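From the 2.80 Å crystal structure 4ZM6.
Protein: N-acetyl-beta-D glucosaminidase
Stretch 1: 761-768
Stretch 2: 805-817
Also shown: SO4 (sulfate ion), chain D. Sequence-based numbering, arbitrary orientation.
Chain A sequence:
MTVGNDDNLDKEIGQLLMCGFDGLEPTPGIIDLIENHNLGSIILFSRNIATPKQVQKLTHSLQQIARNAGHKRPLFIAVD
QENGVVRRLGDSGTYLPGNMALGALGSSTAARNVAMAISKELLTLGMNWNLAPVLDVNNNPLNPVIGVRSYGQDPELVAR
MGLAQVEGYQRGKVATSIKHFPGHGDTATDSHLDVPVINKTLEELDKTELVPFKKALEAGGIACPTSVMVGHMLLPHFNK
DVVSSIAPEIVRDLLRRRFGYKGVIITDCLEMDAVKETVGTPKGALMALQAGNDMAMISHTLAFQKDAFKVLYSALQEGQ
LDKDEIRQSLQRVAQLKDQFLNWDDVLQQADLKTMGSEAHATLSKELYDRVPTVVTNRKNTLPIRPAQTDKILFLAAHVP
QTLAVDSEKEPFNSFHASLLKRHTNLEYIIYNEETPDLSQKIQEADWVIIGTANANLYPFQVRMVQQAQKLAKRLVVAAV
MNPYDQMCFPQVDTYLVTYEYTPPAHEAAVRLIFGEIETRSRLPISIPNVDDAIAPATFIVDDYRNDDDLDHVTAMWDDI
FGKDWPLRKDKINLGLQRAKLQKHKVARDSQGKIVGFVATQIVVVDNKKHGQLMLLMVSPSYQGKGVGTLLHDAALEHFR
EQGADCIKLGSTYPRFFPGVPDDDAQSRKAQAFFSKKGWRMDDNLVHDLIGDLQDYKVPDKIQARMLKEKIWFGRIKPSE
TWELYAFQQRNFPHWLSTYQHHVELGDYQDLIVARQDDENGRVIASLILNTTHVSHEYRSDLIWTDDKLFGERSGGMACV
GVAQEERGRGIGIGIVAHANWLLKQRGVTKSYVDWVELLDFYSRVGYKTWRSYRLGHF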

# COMPACT_ATOMS: atom_id res chain seq x y z
N GLY A 761 -14.76 -36.14 39.79
CA GLY A 761 -16.10 -35.59 39.60
C GLY A 761 -16.17 -34.62 38.44
O GLY A 761 -15.13 -34.13 37.97
N ARG A 762 -17.38 -34.35 37.97
CA ARG A 762 -17.58 -33.41 36.87
C ARG A 762 -17.15 -32.02 37.33
O ARG A 762 -17.23 -31.70 38.52
CB ARG A 762 -19.04 -33.42 36.39
CG ARG A 762 -20.01 -32.68 37.31
CD ARG A 762 -21.47 -33.05 37.07
NE ARG A 762 -22.33 -32.49 38.11
CZ ARG A 762 -22.58 -33.04 39.30
NH1 ARG A 762 -22.04 -34.21 39.65
NH2 ARG A 762 -23.38 -32.42 40.16
N VAL A 763 -16.67 -31.21 36.38
CA VAL A 763 -16.25 -29.84 36.68
C VAL A 763 -17.48 -28.97 36.90
O VAL A 763 -18.38 -28.93 36.06
CB VAL A 763 -15.39 -29.26 35.54
CG1 VAL A 763 -15.04 -27.80 35.83
CG2 VAL A 763 -14.13 -30.09 35.35
N ILE A 764 -17.52 -28.27 38.03
CA ILE A 764 -18.66 -27.43 38.39
C ILE A 764 -18.30 -25.95 38.56
O ILE A 764 -19.19 -25.11 38.71
CB ILE A 764 -19.36 -27.94 39.68
CG1 ILE A 764 -18.41 -27.91 40.88
CG2 ILE A 764 -19.92 -29.34 39.46
CD1 ILE A 764 -18.95 -28.60 42.11
N ALA A 765 -17.01 -25.63 38.53
CA ALA A 765 -16.55 -24.26 38.63
C ALA A 765 -15.11 -24.22 38.16
O ALA A 765 -14.48 -25.27 37.98
CB ALA A 765 -16.66 -23.75 40.06
N SER A 766 -14.58 -23.02 37.95
CA SER A 766 -13.19 -22.87 37.55
C SER A 766 -12.70 -21.45 37.71
O SER A 766 -13.51 -20.53 37.79
CB SER A 766 -13.00 -23.30 36.08
OG SER A 766 -13.13 -22.19 35.21
N LEU A 767 -11.38 -21.28 37.77
CA LEU A 767 -10.76 -19.95 37.68
C LEU A 767 -9.32 -20.05 37.24
O LEU A 767 -8.75 -21.14 37.21
CB LEU A 767 -10.86 -19.19 39.01
CG LEU A 767 -10.10 -19.74 40.22
CD1 LEU A 767 -8.61 -19.48 40.13
CD2 LEU A 767 -10.66 -19.14 41.50
N ILE A 768 -8.73 -18.90 36.91
CA ILE A 768 -7.37 -18.81 36.39
C ILE A 768 -6.48 -18.08 37.37
O ILE A 768 -6.65 -16.88 37.58
CB ILE A 768 -7.32 -18.06 35.05
CG1 ILE A 768 -8.04 -18.86 33.96
CG2 ILE A 768 -5.88 -17.80 34.62
CD1 ILE A 768 -8.34 -18.04 32.71
S SO4 D . -22.39 -19.21 44.18
O1 SO4 D . -22.26 -20.68 44.18
O2 SO4 D . -23.80 -18.86 44.45
O3 SO4 D . -22.01 -18.65 42.86
O4 SO4 D . -21.55 -18.63 45.25
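Stretch 2 (805-817) EERGRGIGIGIVA

Residues 763-768 of stretch 1 form a strand that continues later in the chain. Stretch 2 begins as a loop, 805-810, and becomes a helix from Ile 811, with Gly 810 at the N-cap position. Gly 808 and Gly 810 both have positive phi, which favours glycine. The helix runs in the same general direction as the strand, with a crossing angle of -39° and a closest axis approach of 9.0 Å. Backbone register pairs Ile 764 with Glu 806, Ala 765 with Gly 812 and Ser 766 with Ile 815, at CA-CA distances of 6.7, 7.4 and 7.5 Å.

The sulfate lies at the helix start. Gly 808 N donates a hydrogen bond to SO4 O2 at 2.7 Å.

Ile 764, Ala 765 and Leu 767 point toward stretch 2. With Ile 811 and Ile 815, which point toward the strand, they form a buried apolar layer. Ile 764 CD1 meets Ile 811 CD1 at 3.7 Å. Ala 765 CB packs against Ile 811 CG2, also at 3.7 Å. One helical turn on, Ile 815 CD1 reaches Ser 766 CA at 3.7 Å, a backbone contact, as the Ser 766 CA-to-CB bond points away. Leu 767 CD2 lies 3.7 Å from Ile 815 CG1.

At the loop, charged groups meet as well as apolar ones: Ile 764 CB lies 3.8 Å from Glu 806 CG. Arg 762 NH2 forms a salt bridge with Glu 806 OE2 at 3.4 Å, a weak hydrogen bond. Glu 806 OE1 is also bridged by Arg 809 NH1 at 2.7 Å, so this carboxylate joins both arginines.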

# COMPACT_ATOMS: atom_id res chain seq x y z
N GLU A 805 -26.27 -24.59 36.94
CA GLU A 805 -26.86 -25.64 37.78
C GLU A 805 -26.45 -25.55 39.26
O GLU A 805 -27.27 -25.78 40.15
CB GLU A 805 -26.45 -27.00 37.22
CG GLU A 805 -27.13 -28.20 37.88
CD GLU A 805 -28.56 -28.41 37.40
OE1 GLU A 805 -29.01 -27.68 36.49
OE2 GLU A 805 -29.22 -29.32 37.94
N GLU A 806 -25.18 -25.21 39.51
CA GLU A 806 -24.56 -25.35 40.83
C GLU A 806 -24.52 -24.06 41.64
O GLU A 806 -23.83 -23.98 42.66
CB GLU A 806 -23.13 -25.88 40.66
CG GLU A 806 -23.01 -27.08 39.72
CD GLU A 806 -23.74 -28.32 40.22
OE1 GLU A 806 -23.93 -28.45 41.45
OE2 GLU A 806 -24.10 -29.17 39.38
N ARG A 807 -25.27 -23.05 41.21
CA ARG A 807 -25.24 -21.75 41.87
C ARG A 807 -25.94 -21.83 43.23
O ARG A 807 -26.84 -22.64 43.44
CB ARG A 807 -25.88 -20.68 40.98
CG ARG A 807 -25.09 -20.39 39.71
CD ARG A 807 -25.79 -19.42 38.77
NE ARG A 807 -26.85 -20.05 37.97
CZ ARG A 807 -27.44 -19.50 36.91
NH1 ARG A 807 -27.10 -18.29 36.48
NH2 ARG A 807 -28.39 -20.17 36.26
N GLY A 808 -25.48 -20.99 44.16
CA GLY A 808 -26.10 -20.88 45.48
C GLY A 808 -25.69 -21.95 46.49
O GLY A 808 -26.37 -22.15 47.49
N ARG A 809 -24.57 -22.62 46.22
CA ARG A 809 -23.99 -23.59 47.15
C ARG A 809 -22.75 -23.03 47.84
O ARG A 809 -22.11 -23.72 48.63
CB ARG A 809 -23.61 -24.88 46.41
CG ARG A 809 -24.76 -25.52 45.66
CD ARG A 809 -24.29 -26.65 44.76
NE ARG A 809 -23.71 -27.75 45.54
CZ ARG A 809 -22.90 -28.68 45.04
NH1 ARG A 809 -22.56 -28.67 43.76
NH2 ARG A 809 -22.43 -29.63 45.84
N GLY A 810 -22.42 -21.77 47.54
CA GLY A 810 -21.26 -21.11 48.13
C GLY A 810 -19.93 -21.46 47.48
O GLY A 810 -18.87 -21.13 48.01
N ILE A 811 -20.00 -22.10 46.31
CA ILE A 811 -18.81 -22.58 45.60
C ILE A 811 -17.92 -21.43 45.13
O ILE A 811 -16.71 -21.44 45.36
CB ILE A 811 -19.18 -23.46 44.39
CG1 ILE A 811 -19.81 -24.77 44.86
CG2 ILE A 811 -17.95 -23.73 43.53
CD1 ILE A 811 -20.37 -25.64 43.76
N GLY A 812 -18.53 -20.46 44.46
CA GLY A 812 -17.80 -19.30 43.94
C GLY A 812 -16.90 -18.66 44.98
O GLY A 812 -15.75 -18.35 44.70
N ILE A 813 -17.42 -18.48 46.19
CA ILE A 813 -16.66 -17.84 47.26
C ILE A 813 -15.62 -18.84 47.77
O ILE A 813 -14.53 -18.45 48.19
CB ILE A 813 -17.54 -17.35 48.44
CG1 ILE A 813 -18.86 -16.74 47.93
CG2 ILE A 813 -16.78 -16.33 49.28
CD1 ILE A 813 -20.08 -17.64 48.04
N GLY A 814 -15.98 -20.12 47.74
CA GLY A 814 -15.07 -21.20 48.09
C GLY A 814 -13.85 -21.25 47.20
O GLY A 814 -12.72 -21.15 47.68
N ILE A 815 -14.08 -21.38 45.90
CA ILE A 815 -12.99 -21.48 44.93
C ILE A 815 -12.10 -20.24 44.92
O ILE A 815 -10.89 -20.34 44.71
CB ILE A 815 -13.51 -21.77 43.51
CG1 ILE A 815 -12.36 -22.22 42.61
CG2 ILE A 815 -14.22 -20.56 42.92
CD1 ILE A 815 -12.82 -22.78 41.28
N VAL A 816 -12.68 -19.07 45.16
CA VAL A 816 -11.89 -17.85 45.28
C VAL A 816 -11.05 -17.91 46.56
O VAL A 816 -9.88 -17.57 46.55
CB VAL A 816 -12.77 -16.57 45.26
CG1 VAL A 816 -12.01 -15.35 45.75
CG2 VAL A 816 -13.29 -16.33 43.86
N ALA A 817 -11.67 -18.35 47.65
CA ALA A 817 -10.97 -18.44 48.94
C ALA A 817 -9.83 -19.45 48.84
O ALA A 817 -8.75 -19.25 49.39
CB ALA A 817 -11.94 -18.83 50.05